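Local structure of putative oxidoreductase molybdopterin-binding subunit (Sulfolobus tokodaii, 4ZOH) at residues V23-V34 with L235-P243; P164-A172 with L179-S187. The protein probably serves as the molybdopterin-binding subunit of an oxidoreductase of the xanthine dehydrogenase and aldehyde oxidase family, holding a pterin cytosine dinucleotide cofactor. All blocks are in the same frame, centred on the assembly; numbering follows the deposited sequence.

Contact 1 of 2, residues V23-V34 with L235-P243; sequences VDDIELPGTLFV and LRKPLKWVP
Lys240 leaves its strand with CG opposite the backbone N (chi1 173°) and then bends at its three remaining torsions, a curl that carries NZ to Asp24, Ile26 and Glu27. Asp24, with CG anti to the backbone N (chi1 -159°), crosses the lysine chain at about a right angle, and Lys240 NZ meets Asp24 OD1 at 2.7 Å on the anti side, tilted about 21° out of the carboxylate plane. A weaker salt bridge runs from Lys240 NZ to Glu27 OE2 at 3.2 Å; water 1 links the same ammonium to Glu27 OE1, and the carbonyls of Asp24 and Ile26 add weak bonds. Next to this cluster strands 32-34 and 239-241 pair in parallel: Leu32 N donates to Pro238 O at 2.8 Å, and Lys240 N returns an almost straight bond to Leu32 O. Phe33 turns one ring face to Lys240 O, while Phe33 CZ approaches Val242 CB at 4.1 Å. At the other end Leu28 CB, opening a type II turn, rests 3.6 Å from Pro238 CG. Asp24 OD2 pairs with Arg88. Two carboxylates and two carbonyls round the buried lysine probably keep it charged, tying the 3-10 segment and loop before strand 32-38 to strand 239-241.

Contact 2 of 2, residues P164-A172 with L179-S187; sequences PLETRGALA and LTFYSSTQS
Ala172 CB presses against Phe181 CD1 at 3.5 Å, and Ala170 CB lies 3.8 Å from Phe181 CZ, in the tight part of the contact. With CG anti to the backbone N (chi1 -158°), the Phe181 ring reaches both alanines on a face that helices 188-199 and 223-235 cover with Leu191, Leu195, Leu228 and Ala229. The face of Leu171 and Tyr182 is looser: the two side chains run alongside each other, with Leu171 CD2 3.9 Å from Tyr182 CD2, and the tyrosine is partly exposed. Its ring edge is turned to Leu171 O, which also accepts the backbone bond from Tyr182 N at 2.8 Å. Beyond the paired strands, Ser184 N reaches Gly169 O at 2.9 Å, and water 3 joins Gly169 N to Ser183 OG, whose stronger partner is Glu225. Farther out, Ser184 OG donates to Glu166 OE2 at 2.8 Å, from well above the carboxylate plane. Gly212 N also hydrogen-bonds to that oxygen, and Lys218 NZ to the serine hydroxyl. This is an antiparallel beta hairpin whose open end nears the cofactors: the side chain of Glu166 is about 8 Å from a bound Fe2S2 cluster and that of Ser184 about 9 Å from the bound pterin cytosine dinucleotide.

Overall arrangement
Contacts 1 and 2 lie about 11 Å apart, centre to centre, in one mixed sheet of seven strands. Strand 239-241 is the seam: it runs parallel to 32-38 on one flank and antiparallel to 170-174 on the other, where Trp241 N and Ala170 O, 2.7 Å apart, are probably hydrogen-bonded. Along the chain the hairpin of contact 2 is nested within the loop that contact 1 closes, and helix 223-235, leading into strand 239-241, packs on residues of both. Contact 1 thereby joins the hammerhead family region to the molybdopterin-binding one, whereas contact 2 stays within the latter, and the segments beyond its strand ends come near the cofactors.

Contact 1 of 2, residues V23-V34 with L235-P243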
loop_
_atom_site.group_PDB
_atom_site.type_symbol
_atom_site.label_atom_id
_atom_site.label_comp_id
_atom_site.label_asym_id
_atom_site.label_seq_id
_atom_site.Cartn_x
_atom_site.Cartn_y
_atom_site.Cartn_z
ATOM N N VAL A 23 4.657 -4.694 -9.433
ATOM C CA VAL A 23 5.519 -4.137 -8.359
ATOM C C VAL A 23 5.616 -2.620 -8.381
ATOM O O VAL A 23 5.601 -1.996 -7.319
ATOM C CB VAL A 23 6.916 -4.842 -8.251
ATOM C CG1 VAL A 23 7.830 -4.501 -9.406
ATOM C CG2 VAL A 23 7.574 -4.547 -6.847
ATOM N N ASP A 24 5.694 -2.004 -9.581
ATOM C CA ASP A 24 5.854 -0.552 -9.620
ATOM C C ASP A 24 4.555 0.228 -9.399
ATOM O O ASP A 24 4.587 1.476 -9.220
ATOM C CB ASP A 24 6.565 -0.074 -10.907
ATOM C CG ASP A 24 7.186 1.297 -10.740
ATOM O OD1 ASP A 24 7.575 1.594 -9.581
ATOM O OD2 ASP A 24 7.344 2.058 -11.757
ATOM N N ASP A 25 3.435 -0.515 -9.313
ATOM C CA ASP A 25 2.153 0.082 -8.968
ATOM C C ASP A 25 1.980 0.194 -7.454
ATOM O O ASP A 25 0.902 0.626 -6.988
ATOM C CB ASP A 25 0.990 -0.763 -9.501
ATOM C CG ASP A 25 1.099 -1.035 -11.010
ATOM O OD1 ASP A 25 1.692 -0.238 -11.758
ATOM O OD2 ASP A 25 0.632 -2.105 -11.375
ATOM N N ILE A 26 2.974 -0.298 -6.698
ATOM C CA ILE A 26 2.902 -0.297 -5.236
ATOM C C ILE A 26 3.743 0.804 -4.643
ATOM O O ILE A 26 4.838 1.041 -5.102
ATOM C CB ILE A 26 3.286 -1.652 -4.603
ATOM C CG1 ILE A 26 2.493 -2.767 -5.306
ATOM C CG2 ILE A 26 2.937 -1.603 -3.115
ATOM C CD1 ILE A 26 3.039 -4.149 -5.034
ATOM N N GLU A 27 3.203 1.466 -3.626
ATOM C CA GLU A 27 3.862 2.575 -2.945
ATOM C C GLU A 27 3.706 2.396 -1.434
ATOM O O GLU A 27 2.681 1.935 -0.971
ATOM C CB GLU A 27 3.248 3.962 -3.302
ATOM C CG GLU A 27 3.488 4.453 -4.712
ATOM C CD GLU A 27 4.943 4.423 -5.126
ATOM O OE1 GLU A 27 5.827 4.545 -4.262
ATOM O OE2 GLU A 27 5.211 4.262 -6.342
ATOM N N LEU A 28 4.707 2.808 -0.668
ATOM C CA LEU A 28 4.547 2.917 0.765
ATOM C C LEU A 28 4.920 4.372 1.189
ATOM O O LEU A 28 5.570 5.105 0.415
ATOM C CB LEU A 28 5.468 1.882 1.404
ATOM C CG LEU A 28 4.935 0.457 1.305
ATOM C CD1 LEU A 28 6.044 -0.565 1.604
ATOM C CD2 LEU A 28 3.627 0.201 2.095
ATOM N N PRO A 29 4.530 4.803 2.397
ATOM C CA PRO A 29 4.848 6.195 2.858
ATOM C C PRO A 29 6.378 6.412 2.878
ATOM O O PRO A 29 7.100 5.547 3.349
ATOM C CB PRO A 29 4.347 6.202 4.317
ATOM C CG PRO A 29 3.348 5.066 4.420
ATOM C CD PRO A 29 3.895 4.002 3.484
ATOM N N GLY A 30 6.841 7.544 2.367
ATOM C CA GLY A 30 8.262 7.866 2.275
ATOM C C GLY A 30 9.143 6.992 1.404
ATOM O O GLY A 30 10.341 6.991 1.581
ATOM N N THR A 31 8.571 6.268 0.452
ATOM C CA THR A 31 9.340 5.382 -0.420
ATOM C C THR A 31 10.430 6.152 -1.140
ATOM O O THR A 31 10.159 7.204 -1.691
ATOM C CB THR A 31 8.417 4.717 -1.481
ATOM O OG1 THR A 31 7.493 3.816 -0.804
ATOM C CG2 THR A 31 9.290 3.924 -2.466
ATOM N N LEU A 32 11.646 5.633 -1.094
ATOM C CA LEU A 32 12.769 6.194 -1.808
ATOM C C LEU A 32 13.056 5.363 -3.084
ATOM O O LEU A 32 12.655 4.187 -3.174
ATOM C CB LEU A 32 14.032 6.187 -0.903
ATOM C CG LEU A 32 13.995 7.072 0.361
ATOM C CD1 LEU A 32 15.221 6.828 1.246
ATOM C CD2 LEU A 32 13.985 8.506 -0.085
ATOM N N PHE A 33 13.729 5.973 -4.059
ATOM C CA PHE A 33 14.047 5.280 -5.304
ATOM C C PHE A 33 15.517 4.932 -5.364
ATOM O O PHE A 33 16.361 5.756 -5.003
ATOM C CB PHE A 33 13.610 6.077 -6.535
ATOM C CG PHE A 33 13.583 5.242 -7.764
ATOM C CD1 PHE A 33 14.734 5.140 -8.595
ATOM C CD2 PHE A 33 12.427 4.431 -8.056
ATOM C CE1 PHE A 33 14.713 4.309 -9.717
ATOM C CE2 PHE A 33 12.421 3.588 -9.172
ATOM C CZ PHE A 33 13.560 3.544 -10.015
ATOM N N VAL A 34 15.798 3.708 -5.813
ATOM C CA VAL A 34 17.151 3.106 -5.845
ATOM C C VAL A 34 17.545 2.816 -7.297
ATOM O O VAL A 34 16.783 2.183 -8.032
ATOM C CB VAL A 34 17.161 1.821 -4.970
ATOM C CG1 VAL A 34 18.499 1.068 -4.957
ATOM C CG2 VAL A 34 16.762 2.154 -3.517
ATOM N N LEU A 235 18.564 1.423 5.919
ATOM C CA LEU A 235 17.934 2.716 5.755
ATOM C C LEU A 235 16.597 2.920 6.493
ATOM O O LEU A 235 16.251 4.055 6.782
ATOM C CB LEU A 235 17.747 3.022 4.274
ATOM C CG LEU A 235 19.035 3.617 3.715
ATOM C CD1 LEU A 235 19.728 2.658 2.816
ATOM C CD2 LEU A 235 18.725 4.885 2.922
ATOM N N ARG A 236 15.821 1.867 6.760
ATOM C CA ARG A 236 14.527 2.050 7.489
ATOM C C ARG A 236 13.434 2.907 6.797
ATOM O O ARG A 236 12.531 3.416 7.498
ATOM C CB ARG A 236 14.752 2.624 8.918
ATOM C CG ARG A 236 15.798 1.909 9.774
ATOM C CD ARG A 236 15.751 0.416 9.668
ATOM N NE ARG A 236 16.760 -0.163 10.578
ATOM C CZ ARG A 236 16.527 -0.545 11.836
ATOM N NH1 ARG A 236 15.319 -0.394 12.387
ATOM N NH2 ARG A 236 17.488 -1.106 12.532
ATOM N N LYS A 237 13.575 3.150 5.479
ATOM C CA LYS A 237 12.526 3.672 4.615
ATOM C C LYS A 237 12.233 2.574 3.595
ATOM O O LYS A 237 13.058 1.669 3.380
ATOM C CB LYS A 237 12.925 4.964 3.898
ATOM C CG LYS A 237 13.483 6.093 4.771
ATOM C CD LYS A 237 12.346 6.863 5.425
ATOM C CE LYS A 237 12.916 7.841 6.450
ATOM N NZ LYS A 237 11.841 8.762 6.884
ATOM N N PRO A 238 11.012 2.582 3.035
ATOM C CA PRO A 238 10.801 1.719 1.894
ATOM C C PRO A 238 11.638 2.191 0.668
ATOM O O PRO A 238 11.877 3.381 0.492
ATOM C CB PRO A 238 9.314 1.884 1.606
ATOM C CG PRO A 238 8.724 2.544 2.837
ATOM C CD PRO A 238 9.823 3.423 3.339
ATOM N N LEU A 239 12.110 1.225 -0.113
ATOM C CA LEU A 239 13.074 1.466 -1.166
ATOM C C LEU A 239 12.516 0.704 -2.377
ATOM O O LEU A 239 12.321 -0.531 -2.304
ATOM C CB LEU A 239 14.409 0.796 -0.760
ATOM C CG LEU A 239 15.156 1.257 0.541
ATOM C CD1 LEU A 239 16.554 0.590 0.525
ATOM C CD2 LEU A 239 15.296 2.781 0.702
ATOM N N LYS A 240 12.258 1.463 -3.442
ATOM C CA LYS A 240 11.745 0.963 -4.717
ATOM C C LYS A 240 12.895 0.899 -5.715
ATOM O O LYS A 240 13.606 1.895 -5.939
ATOM C CB LYS A 240 10.668 1.942 -5.274
ATOM C CG LYS A 240 10.154 1.649 -6.684
ATOM C CD LYS A 240 9.173 0.442 -6.677
ATOM C CE LYS A 240 7.800 0.729 -6.034
ATOM N NZ LYS A 240 7.092 1.765 -6.898
ATOM N N TRP A 241 13.061 -0.263 -6.322
ATOM C CA TRP A 241 14.030 -0.370 -7.371
ATOM C C TRP A 241 13.307 -0.782 -8.690
ATOM O O TRP A 241 12.619 -1.851 -8.714
ATOM C CB TRP A 241 15.021 -1.479 -7.010
ATOM C CG TRP A 241 15.850 -1.885 -8.243
ATOM C CD1 TRP A 241 16.664 -1.089 -8.975
ATOM C CD2 TRP A 241 15.859 -3.169 -8.906
ATOM N NE1 TRP A 241 17.245 -1.823 -10.022
ATOM C CE2 TRP A 241 16.774 -3.092 -9.979
ATOM C CE3 TRP A 241 15.225 -4.393 -8.659
ATOM C CZ2 TRP A 241 17.040 -4.205 -10.851
ATOM C CZ3 TRP A 241 15.542 -5.511 -9.485
ATOM C CH2 TRP A 241 16.421 -5.387 -10.578
ATOM N N VAL A 242 13.471 0.009 -9.754
ATOM C CA VAL A 242 12.990 -0.422 -11.086
ATOM C C VAL A 242 14.055 -0.061 -12.128
ATOM O O VAL A 242 14.289 1.083 -12.362
ATOM C CB VAL A 242 11.636 0.188 -11.489
ATOM C CG1 VAL A 242 11.181 -0.345 -12.868
ATOM C CG2 VAL A 242 10.581 -0.088 -10.429
ATOM N N PRO A 243 14.696 -1.057 -12.742
ATOM C CA PRO A 243 15.692 -0.793 -13.806
ATOM C C PRO A 243 15.061 -0.188 -15.053
ATOM O O PRO A 243 13.843 -0.420 -15.332
ATOM C CB PRO A 243 16.265 -2.191 -14.102
ATOM C CG PRO A 243 15.087 -3.076 -13.795
ATOM C CD PRO A 243 14.409 -2.494 -12.614
HETATM O O HOH W 1 8.035 4.047 -5.609
HETATM O O HOH W 2 16.743 1.781 -10.817
#

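Contact 2 of 2, residues P164-A172 with L179-S187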
loop_
_atom_site.group_PDB
_atom_site.type_symbol
_atom_site.label_atom_id
_atom_site.label_comp_id
_atom_site.label_asym_id
_atom_site.label_seq_id
_atom_site.Cartn_x
_atom_site.Cartn_y
_atom_site.Cartn_z
ATOM N N PRO A 164 10.927 -10.100 -20.941
ATOM C CA PRO A 164 9.518 -9.962 -20.528
ATOM C C PRO A 164 9.140 -8.490 -20.615
ATOM O O PRO A 164 10.011 -7.613 -20.448
ATOM C CB PRO A 164 9.524 -10.387 -19.059
ATOM C CG PRO A 164 10.931 -10.140 -18.573
ATOM C CD PRO A 164 11.809 -10.368 -19.785
ATOM N N LEU A 165 7.863 -8.197 -20.892
ATOM C CA LEU A 165 7.491 -6.764 -21.089
ATOM C C LEU A 165 7.562 -5.952 -19.792
ATOM O O LEU A 165 7.738 -4.734 -19.846
ATOM C CB LEU A 165 6.048 -6.686 -21.597
ATOM C CG LEU A 165 5.726 -5.962 -22.887
ATOM C CD1 LEU A 165 4.336 -5.502 -22.489
ATOM C CD2 LEU A 165 6.523 -4.730 -23.317
ATOM N N GLU A 166 7.335 -6.586 -18.656
ATOM C CA GLU A 166 7.708 -5.961 -17.373
ATOM C C GLU A 166 9.112 -6.462 -16.957
ATOM O O GLU A 166 9.356 -7.699 -16.800
ATOM C CB GLU A 166 6.715 -6.284 -16.205
ATOM C CG GLU A 166 7.013 -5.478 -14.921
ATOM C CD GLU A 166 6.663 -6.200 -13.629
ATOM O OE1 GLU A 166 6.608 -5.542 -12.557
ATOM O OE2 GLU A 166 6.430 -7.442 -13.618
ATOM N N THR A 167 10.005 -5.510 -16.730
ATOM C CA THR A 167 11.340 -5.795 -16.111
ATOM C C THR A 167 11.234 -6.301 -14.700
ATOM O O THR A 167 10.146 -6.389 -14.153
ATOM C CB THR A 167 12.240 -4.579 -16.063
ATOM O OG1 THR A 167 11.664 -3.606 -15.195
ATOM C CG2 THR A 167 12.411 -3.932 -17.478
ATOM N N ARG A 168 12.374 -6.754 -14.165
ATOM C CA ARG A 168 12.524 -6.994 -12.725
ATOM C C ARG A 168 12.078 -5.740 -12.015
ATOM O O ARG A 168 11.957 -4.660 -12.630
ATOM C CB ARG A 168 14.036 -7.266 -12.396
ATOM C CG ARG A 168 14.527 -8.581 -13.021
ATOM C CD ARG A 168 16.068 -8.636 -13.090
ATOM N NE ARG A 168 16.594 -7.448 -13.741
ATOM C CZ ARG A 168 17.833 -6.972 -13.607
ATOM N NH1 ARG A 168 18.135 -5.848 -14.244
ATOM N NH2 ARG A 168 18.753 -7.652 -12.885
ATOM N N GLY A 169 11.909 -5.845 -10.702
ATOM C CA GLY A 169 11.621 -4.624 -9.904
ATOM C C GLY A 169 11.292 -5.108 -8.528
ATOM O O GLY A 169 10.851 -6.283 -8.339
ATOM N N ALA A 170 11.447 -4.225 -7.554
ATOM C CA ALA A 170 11.267 -4.664 -6.177
ATOM C C ALA A 170 11.080 -3.473 -5.262
ATOM O O ALA A 170 11.422 -2.312 -5.627
ATOM C CB ALA A 170 12.454 -5.498 -5.703
ATOM N N LEU A 171 10.454 -3.788 -4.125
ATOM C CA LEU A 171 10.113 -2.799 -3.125
ATOM C C LEU A 171 10.356 -3.419 -1.755
ATOM O O LEU A 171 9.749 -4.440 -1.443
ATOM C CB LEU A 171 8.626 -2.355 -3.230
ATOM C CG LEU A 171 8.100 -1.392 -2.165
ATOM C CD1 LEU A 171 8.848 -0.029 -2.117
ATOM C CD2 LEU A 171 6.566 -1.189 -2.350
ATOM N N ALA A 172 11.229 -2.790 -0.964
ATOM C CA ALA A 172 11.716 -3.415 0.290
ATOM C C ALA A 172 11.519 -2.478 1.487
ATOM O O ALA A 172 11.776 -1.295 1.400
ATOM C CB ALA A 172 13.181 -3.780 0.150
ATOM N N LEU A 179 11.404 -7.691 7.602
ATOM C CA LEU A 179 11.526 -7.220 6.225
ATOM C C LEU A 179 10.314 -7.655 5.417
ATOM O O LEU A 179 10.037 -8.835 5.318
ATOM C CB LEU A 179 12.752 -7.808 5.527
ATOM C CG LEU A 179 13.092 -7.359 4.087
ATOM C CD1 LEU A 179 13.155 -5.872 3.915
ATOM C CD2 LEU A 179 14.370 -8.053 3.631
ATOM N N THR A 180 9.605 -6.698 4.830
ATOM C CA THR A 180 8.603 -7.082 3.770
ATOM C C THR A 180 9.204 -6.722 2.417
ATOM O O THR A 180 9.702 -5.615 2.285
ATOM C CB THR A 180 7.250 -6.402 4.005
ATOM O OG1 THR A 180 6.767 -6.817 5.287
ATOM C CG2 THR A 180 6.253 -6.806 2.960
ATOM N N PHE A 181 9.222 -7.674 1.476
ATOM C CA PHE A 181 9.905 -7.530 0.157
ATOM C C PHE A 181 8.952 -7.893 -0.983
ATOM O O PHE A 181 8.521 -9.075 -1.057
ATOM C CB PHE A 181 11.102 -8.540 0.067
ATOM C CG PHE A 181 12.166 -8.127 -0.950
ATOM C CD1 PHE A 181 13.139 -7.195 -0.633
ATOM C CD2 PHE A 181 12.211 -8.693 -2.220
ATOM C CE1 PHE A 181 14.114 -6.800 -1.577
ATOM C CE2 PHE A 181 13.191 -8.333 -3.148
ATOM C CZ PHE A 181 14.151 -7.390 -2.829
ATOM N N TYR A 182 8.598 -6.917 -1.850
ATOM C CA TYR A 182 7.740 -7.205 -3.021
ATOM C C TYR A 182 8.679 -7.317 -4.205
ATOM O O TYR A 182 9.581 -6.516 -4.320
ATOM C CB TYR A 182 6.759 -6.092 -3.326
ATOM C CG TYR A 182 5.805 -5.689 -2.224
ATOM C CD1 TYR A 182 4.446 -6.080 -2.279
ATOM C CD2 TYR A 182 6.239 -4.887 -1.162
ATOM C CE1 TYR A 182 3.552 -5.641 -1.319
ATOM C CE2 TYR A 182 5.347 -4.466 -0.188
ATOM C CZ TYR A 182 4.028 -4.856 -0.285
ATOM O OH TYR A 182 3.198 -4.471 0.692
ATOM N N SER A 183 8.443 -8.256 -5.097
ATOM C CA SER A 183 9.356 -8.379 -6.190
ATOM C C SER A 183 8.664 -8.986 -7.388
ATOM O O SER A 183 7.795 -9.905 -7.240
ATOM C CB SER A 183 10.569 -9.277 -5.797
ATOM O OG SER A 183 11.551 -9.330 -6.852
ATOM N N SER A 184 9.115 -8.547 -8.549
ATOM C CA SER A 184 8.679 -9.142 -9.791
ATOM C C SER A 184 9.490 -10.416 -9.910
ATOM O O SER A 184 10.580 -10.433 -10.463
ATOM C CB SER A 184 8.873 -8.179 -10.991
ATOM O OG SER A 184 8.371 -8.778 -12.186
ATOM N N THR A 185 9.008 -11.449 -9.271
ATOM C CA THR A 185 9.785 -12.671 -9.175
ATOM C C THR A 185 8.917 -13.856 -9.634
ATOM O O THR A 185 7.685 -13.684 -9.720
ATOM C CB THR A 185 10.264 -12.904 -7.713
ATOM O OG1 THR A 185 11.132 -14.025 -7.674
ATOM C CG2 THR A 185 9.110 -13.133 -6.757
ATOM N N GLN A 186 9.524 -15.037 -9.836
ATOM C CA GLN A 186 8.751 -16.264 -10.215
ATOM C C GLN A 186 8.223 -17.081 -9.032
ATOM O O GLN A 186 7.451 -18.029 -9.201
ATOM C CB GLN A 186 9.511 -17.149 -11.213
ATOM C CG GLN A 186 9.757 -16.419 -12.512
ATOM C CD GLN A 186 10.417 -17.269 -13.581
ATOM O OE1 GLN A 186 11.251 -16.762 -14.345
ATOM N NE2 GLN A 186 10.097 -18.535 -13.616
ATOM N N SER A 187 8.606 -16.693 -7.812
ATOM C CA SER A 187 8.146 -17.418 -6.646
ATOM C C SER A 187 8.426 -16.592 -5.413
ATOM O O SER A 187 9.592 -16.379 -5.105
ATOM C CB SER A 187 8.919 -18.753 -6.476
ATOM O OG SER A 187 8.487 -19.453 -5.309
HETATM O O HOH W 3 12.973 -8.148 -9.275
#